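Local coordinates for protein peptidase M3B, oligoendopeptidase F (Enterococcus faecium, PDB 2QR4) that probably hydrolyses short peptides as a zinc-dependent oligoendopeptidase of the M3 family, at residues A[161-166]-A[202-207]; A[195-200]-A[481-486]; A[246-251]-A[552-557]. All blocks are in the same frame, centred on the assembly; numbering follows the deposited sequence.

Contact 1: residues A[161-166]-A[202-207]; sequences LVFPTI and SVYEQF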
ATOM      1  N   LEU A 161       2.037  13.774  -8.091  1.00 40.73           N
ATOM      2  CA  LEU A 161       1.665  13.973  -9.504  1.00 45.79           C
ATOM      3  C   LEU A 161       1.791  15.436  -9.935  1.00 42.74           C
ATOM      4  O   LEU A 161       1.354  16.331  -9.222  1.00 45.40           O
ATOM      5  CB  LEU A 161       0.230  13.517  -9.770  1.00 46.63           C
ATOM      6  CG  LEU A 161      -0.074  12.021  -9.706  1.00 43.87           C
ATOM      7  CD1 LEU A 161      -1.465  11.753 -10.223  1.00 37.57           C
ATOM      8  CD2 LEU A 161       0.916  11.252 -10.499  1.00 37.23           C
ATOM      9  N   VAL A 162       2.411  15.693 -11.085  1.00 45.10           N
ATOM     10  CA  VAL A 162       2.276  17.019 -11.690  1.00 44.39           C
ATOM     11  C   VAL A 162       1.770  16.860 -13.121  1.00 48.15           C
ATOM     12  O   VAL A 162       2.170  15.943 -13.842  1.00 43.47           O
ATOM     13  CB  VAL A 162       3.551  17.943 -11.606  1.00 48.01           C
ATOM     14  CG1 VAL A 162       4.568  17.439 -10.592  1.00 39.51           C
ATOM     15  CG2 VAL A 162       4.184  18.131 -12.959  1.00 42.90           C
ATOM     16  N   PHE A 163       0.858  17.748 -13.503  1.00 46.22           N
ATOM     17  CA  PHE A 163       0.137  17.640 -14.766  1.00 44.75           C
ATOM     18  C   PHE A 163       0.714  18.579 -15.813  1.00 42.53           C
ATOM     19  O   PHE A 163       1.417  19.532 -15.477  1.00 40.45           O
ATOM     20  CB  PHE A 163      -1.348  17.918 -14.528  1.00 45.09           C
ATOM     21  CG  PHE A 163      -1.988  16.936 -13.598  1.00 40.93           C
ATOM     22  CD1 PHE A 163      -2.543  15.765 -14.087  1.00 43.45           C
ATOM     23  CD2 PHE A 163      -1.989  17.156 -12.231  1.00 39.88           C
ATOM     24  CE1 PHE A 163      -3.116  14.833 -13.228  1.00 44.95           C
ATOM     25  CE2 PHE A 163      -2.569  16.234 -11.370  1.00 37.34           C
ATOM     26  CZ  PHE A 163      -3.128  15.071 -11.875  1.00 38.56           C
ATOM     27  N   PRO A 164       0.420  18.323 -17.092  1.00 38.10           N
ATOM     28  CA  PRO A 164       1.130  19.136 -18.059  1.00 50.12           C
ATOM     29  C   PRO A 164       0.579  20.557 -18.129  1.00 51.52           C
ATOM     30  O   PRO A 164      -0.427  20.879 -17.503  1.00 47.36           O
ATOM     31  CB  PRO A 164       0.919  18.400 -19.401  1.00 38.04           C
ATOM     32  CG  PRO A 164       0.040  17.232 -19.121  1.00 45.00           C
ATOM     33  CD  PRO A 164      -0.511  17.373 -17.725  1.00 49.42           C
ATOM     34  N   THR A 165       1.285  21.387 -18.881  1.00 50.47           N
ATOM     35  CA  THR A 165       0.875  22.727 -19.249  1.00 42.82           C
ATOM     36  C   THR A 165      -0.064  22.669 -20.452  1.00 36.41           C
ATOM     37  O   THR A 165       0.097  21.827 -21.329  1.00 42.44           O
ATOM     38  CB  THR A 165       2.150  23.526 -19.644  1.00 45.22           C
ATOM     39  OG1 THR A 165       2.542  24.368 -18.557  1.00 49.96           O
ATOM     40  CG2 THR A 165       1.945  24.352 -20.900  1.00 47.13           C
ATOM     41  N   ILE A 166      -1.033  23.570 -20.509  1.00 39.83           N
ATOM     42  CA  ILE A 166      -1.836  23.729 -21.711  1.00 37.99           C
ATOM     43  C   ILE A 166      -1.838  25.196 -22.123  1.00 42.57           C
ATOM     44  O   ILE A 166      -1.319  26.044 -21.398  1.00 44.35           O
ATOM     45  CB  ILE A 166      -3.299  23.302 -21.474  1.00 46.11           C
ATOM     46  CG1 ILE A 166      -3.938  24.191 -20.399  1.00 45.27           C
ATOM     47  CG2 ILE A 166      -3.372  21.831 -21.095  1.00 43.46           C
ATOM     48  CD1 ILE A 166      -5.438  24.049 -20.257  1.00 32.12           C
ATOM     49  N   SER A 202      -3.787  12.157 -19.428  1.00 37.67           N
ATOM     50  CA  SER A 202      -2.514  11.583 -19.862  1.00 42.43           C
ATOM     51  C   SER A 202      -1.730  11.097 -18.639  1.00 41.29           C
ATOM     52  O   SER A 202      -1.029  10.106 -18.697  1.00 43.53           O
ATOM     53  CB  SER A 202      -1.690  12.586 -20.683  1.00 32.96           C
ATOM     54  OG  SER A 202      -1.314  13.704 -19.895  1.00 49.99           O
ATOM     55  N   VAL A 203      -1.882  11.784 -17.517  1.00 38.48           N
ATOM     56  CA  VAL A 203      -1.165  11.409 -16.306  1.00 42.55           C
ATOM     57  C   VAL A 203      -1.790  10.209 -15.587  1.00 44.06           C
ATOM     58  O   VAL A 203      -1.075   9.324 -15.131  1.00 49.44           O
ATOM     59  CB  VAL A 203      -1.026  12.618 -15.334  1.00 45.77           C
ATOM     60  CG1 VAL A 203      -0.446  12.174 -14.002  1.00 33.98           C
ATOM     61  CG2 VAL A 203      -0.146  13.697 -15.965  1.00 39.20           C
ATOM     62  N   TYR A 204      -3.114  10.176 -15.465  1.00 39.57           N
ATOM     63  CA  TYR A 204      -3.767   8.995 -14.891  1.00 39.78           C
ATOM     64  C   TYR A 204      -3.501   7.741 -15.698  1.00 42.69           C
ATOM     65  O   TYR A 204      -3.305   6.666 -15.139  1.00 54.09           O
ATOM     66  CB  TYR A 204      -5.263   9.233 -14.634  1.00 36.55           C
ATOM     67  CG  TYR A 204      -5.400  10.126 -13.447  1.00 40.29           C
ATOM     68  CD1 TYR A 204      -5.137   9.648 -12.168  1.00 39.78           C
ATOM     69  CD2 TYR A 204      -5.673  11.476 -13.602  1.00 42.10           C
ATOM     70  CE1 TYR A 204      -5.193  10.486 -11.070  1.00 44.03           C
ATOM     71  CE2 TYR A 204      -5.737  12.317 -12.517  1.00 35.10           C
ATOM     72  CZ  TYR A 204      -5.498  11.820 -11.255  1.00 39.46           C
ATOM     73  OH  TYR A 204      -5.563  12.668 -10.187  1.00 41.07           O
ATOM     74  N   GLU A 205      -3.452   7.878 -17.013  1.00 46.69           N
ATOM     75  CA  GLU A 205      -3.101   6.753 -17.857  1.00 44.53           C
ATOM     76  C   GLU A 205      -1.669   6.270 -17.565  1.00 51.11           C
ATOM     77  O   GLU A 205      -1.415   5.074 -17.431  1.00 48.06           O
ATOM     78  CB  GLU A 205      -3.279   7.116 -19.331  1.00 44.82           C
ATOM     79  CG  GLU A 205      -2.600   6.148 -20.317  1.00 47.24           C
ATOM     80  CD  GLU A 205      -3.003   6.389 -21.771  1.00 58.36           C
ATOM     81  OE1 GLU A 205      -3.265   7.548 -22.154  1.00 65.63           O
ATOM     82  OE2 GLU A 205      -3.056   5.412 -22.542  1.00 72.71           O
ATOM     83  N   GLN A 206      -0.729   7.196 -17.465  1.00 39.02           N
ATOM     84  CA  GLN A 206       0.639   6.808 -17.171  1.00 39.81           C
ATOM     85  C   GLN A 206       0.743   6.012 -15.870  1.00 47.55           C
ATOM     86  O   GLN A 206       1.523   5.065 -15.775  1.00 43.58           O
ATOM     87  CB  GLN A 206       1.524   8.041 -17.054  1.00 41.49           C
ATOM     88  CG  GLN A 206       3.018   7.733 -17.119  1.00 42.77           C
ATOM     89  CD  GLN A 206       3.853   8.910 -16.658  1.00 53.99           C
ATOM     90  OE1 GLN A 206       3.449  10.080 -16.789  1.00 59.87           O
ATOM     91  NE2 GLN A 206       5.019   8.617 -16.108  1.00 48.41           N
ATOM     92  N   PHE A 207      -0.039   6.393 -14.867  1.00 42.79           N
ATOM     93  CA  PHE A 207       0.101   5.776 -13.552  1.00 46.64           C
ATOM     94  C   PHE A 207      -1.025   4.815 -13.208  1.00 40.48           C
ATOM     95  O   PHE A 207      -1.280   4.562 -12.033  1.00 40.81           O
ATOM     96  CB  PHE A 207       0.278   6.831 -12.448  1.00 39.92           C
ATOM     97  CG  PHE A 207       1.562   7.591 -12.556  1.00 42.68           C
ATOM     98  CD1 PHE A 207       2.684   7.181 -11.868  1.00 46.55           C
ATOM     99  CD2 PHE A 207       1.657   8.698 -13.374  1.00 48.77           C
ATOM    100  CE1 PHE A 207       3.877   7.871 -11.978  1.00 43.41           C
ATOM    101  CE2 PHE A 207       2.840   9.393 -13.480  1.00 42.11           C
ATOM    102  CZ  PHE A 207       3.955   8.970 -12.786  1.00 45.95           C
TER
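Ser202, near the end of helix 190-206, meets the loop 161-164 through OG, which lies 3.9 Å from Pro164 CG; the hydroxyl's hydrogen-bond partner is Gly199 O in its own helix. Val203 follows, the residue with most surface buried here. Its CG1, anti to the backbone N (chi1 172°), packs 3.9 Å from Leu161 CD2, whereas CG2 comes 3.7 Å from Phe163 CD1 and also reaches the Val162 carbonyl. The Phe163 and Val203 side chains cross at about a right angle. Tyr204 adds its ring: CE2 stands 3.7 Å from Phe163 CE1, at the Phe163 edge and near its plane, with the rings inclined at 41°. Leu161 CD1 lies 4.0 Å from Tyr204 CE1, and Tyr204 OH is held by Asn157. Last comes Phe207, right after the helix. Leu161 CD2 sits over one face of its ring, 4.1 Å from the centroid and 19° off the normal, a CH-pi contact; Val203 O lies at the edge, in the ring plane. Phe207 also meets Phe207 of the second subunit. The arrangement is an apolar packing of a helix end against the loop that leads into the beta hairpin 165-167/173-175, and its Phe207 end forms part of the dimer interface.

Contact 2: residues A[195-200]-A[481-486]; sequences AAFKGL and EEDPEI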
ATOM      1  N   ALA A 195      -8.380  20.301 -24.009  1.00 34.74           N
ATOM      2  CA  ALA A 195      -6.962  20.243 -23.680  1.00 31.81           C
ATOM      3  C   ALA A 195      -6.728  19.915 -22.196  1.00 35.48           C
ATOM      4  O   ALA A 195      -5.802  19.184 -21.871  1.00 45.67           O
ATOM      5  CB  ALA A 195      -6.283  21.548 -24.076  1.00 21.72           C
ATOM      6  N   ALA A 196      -7.572  20.451 -21.311  1.00 34.31           N
ATOM      7  CA  ALA A 196      -7.488  20.169 -19.869  1.00 39.94           C
ATOM      8  C   ALA A 196      -7.795  18.725 -19.595  1.00 34.84           C
ATOM      9  O   ALA A 196      -7.105  18.069 -18.820  1.00 38.79           O
ATOM     10  CB  ALA A 196      -8.460  21.056 -19.064  1.00 36.24           C
ATOM     11  N   PHE A 197      -8.846  18.237 -20.239  1.00 37.57           N
ATOM     12  CA  PHE A 197      -9.304  16.867 -20.077  1.00 31.09           C
ATOM     13  C   PHE A 197      -8.202  15.900 -20.506  1.00 38.67           C
ATOM     14  O   PHE A 197      -7.832  15.014 -19.742  1.00 43.42           O
ATOM     15  CB  PHE A 197     -10.585  16.683 -20.900  1.00 36.82           C
ATOM     16  CG  PHE A 197     -11.139  15.295 -20.898  1.00 34.40           C
ATOM     17  CD1 PHE A 197     -11.986  14.869 -19.887  1.00 39.88           C
ATOM     18  CD2 PHE A 197     -10.859  14.425 -21.942  1.00 41.45           C
ATOM     19  CE1 PHE A 197     -12.523  13.591 -19.900  1.00 36.75           C
ATOM     20  CE2 PHE A 197     -11.384  13.143 -21.958  1.00 37.41           C
ATOM     21  CZ  PHE A 197     -12.219  12.724 -20.934  1.00 39.70           C
ATOM     22  N   LYS A 198      -7.657  16.095 -21.707  1.00 44.23           N
ATOM     23  CA  LYS A 198      -6.576  15.235 -22.240  1.00 39.40           C
ATOM     24  C   LYS A 198      -5.252  15.342 -21.491  1.00 43.90           C
ATOM     25  O   LYS A 198      -4.530  14.349 -21.338  1.00 39.74           O
ATOM     26  CB  LYS A 198      -6.345  15.501 -23.733  1.00 35.67           C
ATOM     27  CG  LYS A 198      -7.327  14.738 -24.595  1.00 48.92           C
ATOM     28  CD  LYS A 198      -7.495  15.287 -25.999  1.00 48.89           C
ATOM     29  CE  LYS A 198      -8.636  14.536 -26.658  1.00 51.15           C
ATOM     30  NZ  LYS A 198      -8.914  15.058 -28.014  1.00 63.16           N
ATOM     31  N   GLY A 199      -4.938  16.546 -21.022  1.00 42.10           N
ATOM     32  CA  GLY A 199      -3.751  16.745 -20.198  1.00 32.37           C
ATOM     33  C   GLY A 199      -3.843  15.952 -18.901  1.00 41.41           C
ATOM     34  O   GLY A 199      -2.909  15.233 -18.533  1.00 46.72           O
ATOM     35  N   LEU A 200      -4.980  16.068 -18.216  1.00 40.25           N
ATOM     36  CA  LEU A 200      -5.132  15.460 -16.897  1.00 44.39           C
ATOM     37  C   LEU A 200      -5.095  13.959 -17.044  1.00 40.24           C
ATOM     38  O   LEU A 200      -4.397  13.270 -16.305  1.00 48.61           O
ATOM     39  CB  LEU A 200      -6.439  15.891 -16.226  1.00 33.01           C
ATOM     40  CG  LEU A 200      -6.730  15.279 -14.848  1.00 44.25           C
ATOM     41  CD1 LEU A 200      -6.318  16.197 -13.703  1.00 38.34           C
ATOM     42  CD2 LEU A 200      -8.194  14.934 -14.717  1.00 43.01           C
ATOM     43  N   GLU A 481     -19.794  10.380 -27.019  1.00 47.35           N
ATOM     44  CA  GLU A 481     -18.699   9.619 -27.636  1.00 44.85           C
ATOM     45  C   GLU A 481     -17.909   8.851 -26.586  1.00 52.27           C
ATOM     46  O   GLU A 481     -17.712   9.342 -25.472  1.00 54.52           O
ATOM     47  CB  GLU A 481     -17.754  10.535 -28.417  1.00 41.90           C
ATOM     48  CG  GLU A 481     -18.370  11.130 -29.660  1.00 53.71           C
ATOM     49  CD  GLU A 481     -19.030  10.085 -30.535  1.00 58.27           C
ATOM     50  OE1 GLU A 481     -20.264  10.175 -30.728  1.00 51.24           O
ATOM     51  OE2 GLU A 481     -18.317   9.173 -31.017  1.00 58.58           O
ATOM     52  N   GLU A 482     -17.467   7.643 -26.939  1.00 54.75           N
ATOM     53  CA  GLU A 482     -16.602   6.857 -26.053  1.00 60.57           C
ATOM     54  C   GLU A 482     -15.178   7.402 -26.100  1.00 50.70           C
ATOM     55  O   GLU A 482     -14.378   6.975 -26.921  1.00 52.10           O
ATOM     56  CB  GLU A 482     -16.622   5.366 -26.436  1.00 52.01           C
ATOM     57  CG  GLU A 482     -17.945   4.660 -26.103  1.00 65.28           C
ATOM     58  CD  GLU A 482     -18.022   3.222 -26.616  1.00 63.78           C
ATOM     59  OE1 GLU A 482     -19.149   2.714 -26.804  1.00 63.89           O
ATOM     60  OE2 GLU A 482     -16.965   2.597 -26.830  1.00 72.37           O
ATOM     61  N   ASP A 483     -14.881   8.368 -25.240  1.00 49.34           N
ATOM     62  CA  ASP A 483     -13.535   8.910 -25.118  1.00 39.38           C
ATOM     63  C   ASP A 483     -12.623   7.852 -24.498  1.00 37.71           C
ATOM     64  O   ASP A 483     -12.948   7.287 -23.460  1.00 46.10           O
ATOM     65  CB  ASP A 483     -13.545  10.150 -24.216  1.00 39.66           C
ATOM     66  CG  ASP A 483     -14.312  11.323 -24.827  1.00 57.36           C
ATOM     67  OD1 ASP A 483     -13.927  11.783 -25.931  1.00 52.05           O
ATOM     68  OD2 ASP A 483     -15.278  11.803 -24.183  1.00 53.70           O
ATOM     69  N   PRO A 484     -11.481   7.575 -25.134  1.00 41.16           N
ATOM     70  CA  PRO A 484     -10.550   6.602 -24.544  1.00 35.65           C
ATOM     71  C   PRO A 484     -10.038   7.042 -23.177  1.00 41.18           C
ATOM     72  O   PRO A 484      -9.746   6.207 -22.316  1.00 37.74           O
ATOM     73  CB  PRO A 484      -9.393   6.509 -25.554  1.00 30.95           C
ATOM     74  CG  PRO A 484      -9.641   7.562 -26.594  1.00 41.87           C
ATOM     75  CD  PRO A 484     -11.032   8.126 -26.428  1.00 33.44           C
ATOM     76  N   GLU A 485      -9.960   8.346 -22.958  1.00 43.07           N
ATOM     77  CA  GLU A 485      -9.405   8.848 -21.710  1.00 32.28           C
ATOM     78  C   GLU A 485     -10.240   8.419 -20.509  1.00 38.99           C
ATOM     79  O   GLU A 485      -9.707   8.171 -19.424  1.00 42.23           O
ATOM     80  CB  GLU A 485      -9.280  10.367 -21.766  1.00 41.94           C
ATOM     81  CG  GLU A 485      -8.214  10.882 -22.749  1.00 42.81           C
ATOM     82  CD  GLU A 485      -8.713  11.037 -24.175  1.00 40.22           C
ATOM     83  OE1 GLU A 485      -9.894  10.732 -24.460  1.00 44.09           O
ATOM     84  OE2 GLU A 485      -7.912  11.483 -25.014  1.00 47.84           O
ATOM     85  N   ILE A 486     -11.549   8.311 -20.698  1.00 37.46           N
ATOM     86  CA  ILE A 486     -12.433   8.119 -19.554  1.00 36.43           C
ATOM     87  C   ILE A 486     -12.360   6.705 -18.998  1.00 39.87           C
ATOM     88  O   ILE A 486     -12.894   6.430 -17.938  1.00 48.14           O
ATOM     89  CB  ILE A 486     -13.895   8.473 -19.887  1.00 37.49           C
ATOM     90  CG1 ILE A 486     -14.596   8.971 -18.631  1.00 48.58           C
ATOM     91  CG2 ILE A 486     -14.630   7.282 -20.479  1.00 28.66           C
ATOM     92  CD1 ILE A 486     -14.155  10.367 -18.230  1.00 37.30           C
TER
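The carboxylate of Asp483, whose CB lies 4.3 Å from Phe197 CE2, is gripped at both oxygens: Met281 N bonds to OD2 and His280 ND1 to OD1. These two bonds satisfy a buried acid beside an aromatic ring. Phe197 itself reaches out from helix 190-206 with CG anti to the backbone N (chi1 177°). Its CE2 comes 3.5 Å from Glu485 CB, obliquely to the ring, while Ile486 CD1 stands at the ring edge, in plane, 4.0 Å from CE1. Tyr181 of helix 178-185, Tyr201 and Tyr282 also pack on Phe197. The contact thus joins the face of a long helix to the loop between helices 461-476 and 503-520, where a short 3-10 turn begins at Glu485, within the mainly helical M3 peptidase fold. Lys198 runs extended beyond CG and is crossed obliquely by Glu485, whose chain bends at chi2 (86°). Glu485 OE2 lies 3.3 Å from Lys198 CG and 3.5 Å from Lys198 CE, so the carboxylate meets the aliphatic part of the lysine. The charged atoms Lys198 NZ and Glu485 OE2 remain 4.8 Å apart, probably near enough for some attraction; Lys198 NZ instead pairs with Glu194 OE2, one helical turn back on helix 190-206.

Contact 3: residues A[246-251]-A[552-557]; sequences ESVYDT and DMTQAA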
ATOM      1  N   GLU A 246     -28.712  -5.084   2.447  1.00 39.95           N
ATOM      2  CA  GLU A 246     -28.128  -5.068   1.105  1.00 42.18           C
ATOM      3  C   GLU A 246     -29.165  -4.701   0.029  1.00 44.73           C
ATOM      4  O   GLU A 246     -28.825  -4.153  -1.018  1.00 53.93           O
ATOM      5  CB  GLU A 246     -27.499  -6.426   0.774  1.00 37.92           C
ATOM      6  CG  GLU A 246     -26.194  -6.713   1.511  1.00 46.16           C
ATOM      7  CD  GLU A 246     -25.359  -7.769   0.801  1.00 57.30           C
ATOM      8  OE1 GLU A 246     -24.462  -7.394   0.012  1.00 61.39           O
ATOM      9  OE2 GLU A 246     -25.610  -8.974   1.006  1.00 59.87           O
ATOM     10  N   SER A 247     -30.434  -4.998   0.295  1.00 43.58           N
ATOM     11  CA  SER A 247     -31.482  -4.716  -0.663  1.00 35.22           C
ATOM     12  C   SER A 247     -31.609  -3.227  -1.014  1.00 47.33           C
ATOM     13  O   SER A 247     -32.063  -2.912  -2.099  1.00 48.60           O
ATOM     14  CB  SER A 247     -32.813  -5.209  -0.132  1.00 40.68           C
ATOM     15  OG  SER A 247     -33.187  -4.432   0.985  1.00 45.56           O
ATOM     16  N   VAL A 248     -31.248  -2.301  -0.120  1.00 35.04           N
ATOM     17  CA  VAL A 248     -31.329  -0.910  -0.541  1.00 40.57           C
ATOM     18  C   VAL A 248     -30.335  -0.649  -1.672  1.00 40.58           C
ATOM     19  O   VAL A 248     -30.640   0.074  -2.617  1.00 45.57           O
ATOM     20  CB  VAL A 248     -31.217   0.161   0.605  1.00 41.84           C
ATOM     21  CG1 VAL A 248     -31.692  -0.382   1.950  1.00 33.43           C
ATOM     22  CG2 VAL A 248     -29.839   0.712   0.698  1.00 48.24           C
ATOM     23  N   TYR A 249     -29.174  -1.286  -1.603  1.00 36.73           N
ATOM     24  CA  TYR A 249     -28.139  -1.120  -2.624  1.00 39.22           C
ATOM     25  C   TYR A 249     -28.571  -1.757  -3.963  1.00 47.22           C
ATOM     26  O   TYR A 249     -28.412  -1.143  -5.023  1.00 48.11           O
ATOM     27  CB  TYR A 249     -26.839  -1.748  -2.122  1.00 35.59           C
ATOM     28  CG  TYR A 249     -25.536  -1.204  -2.675  1.00 44.47           C
ATOM     29  CD1 TYR A 249     -25.152  -1.417  -4.009  1.00 38.48           C
ATOM     30  CD2 TYR A 249     -24.650  -0.525  -1.840  1.00 41.67           C
ATOM     31  CE1 TYR A 249     -23.914  -0.941  -4.489  1.00 41.80           C
ATOM     32  CE2 TYR A 249     -23.426  -0.042  -2.309  1.00 43.33           C
ATOM     33  CZ  TYR A 249     -23.057  -0.252  -3.616  1.00 44.87           C
ATOM     34  OH  TYR A 249     -21.833   0.238  -4.025  1.00 44.58           O
ATOM     35  N   ASP A 250     -29.113  -2.979  -3.922  1.00 41.43           N
ATOM     36  CA  ASP A 250     -29.601  -3.651  -5.153  1.00 40.74           C
ATOM     37  C   ASP A 250     -30.704  -2.852  -5.823  1.00 41.97           C
ATOM     38  O   ASP A 250     -30.650  -2.594  -7.018  1.00 40.02           O
ATOM     39  CB  ASP A 250     -30.130  -5.064  -4.876  1.00 38.80           C
ATOM     40  CG  ASP A 250     -29.039  -6.030  -4.427  1.00 45.92           C
ATOM     41  OD1 ASP A 250     -27.861  -5.830  -4.781  1.00 46.01           O
ATOM     42  OD2 ASP A 250     -29.372  -7.002  -3.713  1.00 62.80           O
ATOM     43  N   THR A 251     -31.695  -2.445  -5.038  1.00 38.80           N
ATOM     44  CA  THR A 251     -32.786  -1.619  -5.536  1.00 43.41           C
ATOM     45  C   THR A 251     -32.287  -0.359  -6.238  1.00 39.25           C
ATOM     46  O   THR A 251     -32.757  -0.026  -7.324  1.00 46.53           O
ATOM     47  CB  THR A 251     -33.710  -1.203  -4.404  1.00 37.36           C
ATOM     48  OG1 THR A 251     -34.324  -2.366  -3.854  1.00 40.71           O
ATOM     49  CG2 THR A 251     -34.777  -0.274  -4.909  1.00 39.30           C
ATOM     50  N   ASP A 552     -39.765   4.003   2.321  1.00 40.74           N
ATOM     51  CA  ASP A 552     -39.208   2.672   2.482  1.00 32.91           C
ATOM     52  C   ASP A 552     -38.134   2.449   1.431  1.00 40.26           C
ATOM     53  O   ASP A 552     -38.438   2.238   0.258  1.00 48.45           O
ATOM     54  CB  ASP A 552     -40.294   1.597   2.377  1.00 29.66           C
ATOM     55  CG  ASP A 552     -39.765   0.199   2.688  1.00 46.50           C
ATOM     56  OD1 ASP A 552     -38.527  -0.004   2.640  1.00 42.49           O
ATOM     57  OD2 ASP A 552     -40.584  -0.701   2.982  1.00 45.20           O
HETATM   58  N   MSE A 553     -36.880   2.482   1.870  1.00 43.21           N
HETATM   59  CA  MSE A 553     -35.730   2.438   0.976  1.00 49.38           C
HETATM   60  C   MSE A 553     -35.376   1.040   0.469  1.00 45.12           C
HETATM   61  O   MSE A 553     -34.485   0.879  -0.374  1.00 40.91           O
HETATM   62  CB  MSE A 553     -34.528   3.090   1.650  1.00 48.24           C
HETATM   63  CG  MSE A 553     -34.588   4.608   1.641  1.00 54.57           C
HETATM   64 SE   MSE A 553     -33.025   5.352   2.541  1.00 73.57          SE
HETATM   65  CE  MSE A 553     -32.794   7.013   1.562  1.00 67.02           C
ATOM     66  N   THR A 554     -36.071   0.034   0.988  1.00 38.89           N
ATOM     67  CA  THR A 554     -35.889  -1.336   0.533  1.00 39.81           C
ATOM     68  C   THR A 554     -36.664  -1.549  -0.760  1.00 46.34           C
ATOM     69  O   THR A 554     -36.418  -2.518  -1.486  1.00 49.29           O
ATOM     70  CB  THR A 554     -36.403  -2.356   1.567  1.00 38.45           C
ATOM     71  OG1 THR A 554     -37.786  -2.115   1.820  1.00 39.89           O
ATOM     72  CG2 THR A 554     -35.645  -2.243   2.880  1.00 30.51           C
ATOM     73  N   GLN A 555     -37.592  -0.637  -1.046  1.00 42.87           N
ATOM     74  CA  GLN A 555     -38.472  -0.761  -2.211  1.00 42.90           C
ATOM     75  C   GLN A 555     -38.136   0.265  -3.290  1.00 38.85           C
ATOM     76  O   GLN A 555     -37.519   1.283  -3.014  1.00 37.48           O
ATOM     77  CB  GLN A 555     -39.943  -0.638  -1.803  1.00 45.31           C
ATOM     78  CG  GLN A 555     -40.449  -1.729  -0.854  1.00 55.09           C
ATOM     79  CD  GLN A 555     -40.307  -3.126  -1.430  1.00 59.84           C
ATOM     80  OE1 GLN A 555     -39.968  -4.066  -0.718  1.00 65.55           O
ATOM     81  NE2 GLN A 555     -40.559  -3.267  -2.725  1.00 68.36           N
ATOM     82  N   ALA A 556     -38.568  -0.007  -4.514  1.00 48.49           N
ATOM     83  CA  ALA A 556     -38.189   0.778  -5.688  1.00 39.39           C
ATOM     84  C   ALA A 556     -38.963   2.095  -5.841  1.00 45.84           C
ATOM     85  O   ALA A 556     -38.488   3.036  -6.479  1.00 49.38           O
ATOM     86  CB  ALA A 556     -38.374  -0.075  -6.940  1.00 40.67           C
ATOM     87  N   ALA A 557     -40.156   2.153  -5.263  1.00 38.13           N
ATOM     88  CA  ALA A 557     -41.087   3.239  -5.531  1.00 31.21           C
ATOM     89  C   ALA A 557     -40.471   4.621  -5.334  1.00 35.70           C
ATOM     90  O   ALA A 557     -40.673   5.513  -6.148  1.00 48.39           O
ATOM     91  CB  ALA A 557     -42.337   3.087  -4.667  1.00 25.40           C
TER
HETATM   92  O   HOH W   1     -32.797   1.657  -2.332  1.00 43.57           O
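Thr251 of helix 246-258 faces Thr554 in a type I beta turn, Asp552 to Gln555, that lies in the loop between helices 542-548 and 557-579. Thr251 OG1 lies 3.2 Å from Thr554 O and also 2.9 Å from Ser247 O in its own helix; its one proton has both acceptors within reach. The methyl of the same residue, CG2, anti to the backbone N, lies against the chain leaving the turn, 3.7 Å from Ala556 CA. At the preceding helical turn Ser247 OG touches Thr554 CG2 at 3.8 Å, and Val248 CB rests 3.5 Å from Met553 O. A water ties the backbones together next to this point, giving one hydrogen to Val248 O and the other to Met553 O, each at 2.7 Å. Further out, selenomethionine Met553 turns its end away from helix 246-258 and packs on Thr507 and Ala511 of helix 503-520, while Val248 rests on Phe503 of that same helix. The turn is braced from within by an Asx turn: Thr554 N donates to Asp552 OD1 at 3.0 Å and 154°, meeting the oxygen from its anti side, 28° out of the carboxylate plane.

How the contacts relate
Contacts 1 and 2 are neighbours, their centres 11 Å apart, and both draw on helix 190-206: the first uses its C-terminal end, the second the turns just before. They touch directly, Phe163 CE1 lying 3.5 Å from Leu200 CD1 and Pro164 CD 3.3 Å from Gly199 O, so segment 161-166 touches both helical segments, and 481-486 packs on the earlier one. Contact 3 is remote, its centre 39 Å from that of contact 1, on the opposite side of the chain's centre, and 34 Å from that of contact 2. None of the six segments includes helix 361-379, which carries the HEXXH sequence expected to bind the catalytic zinc in this family.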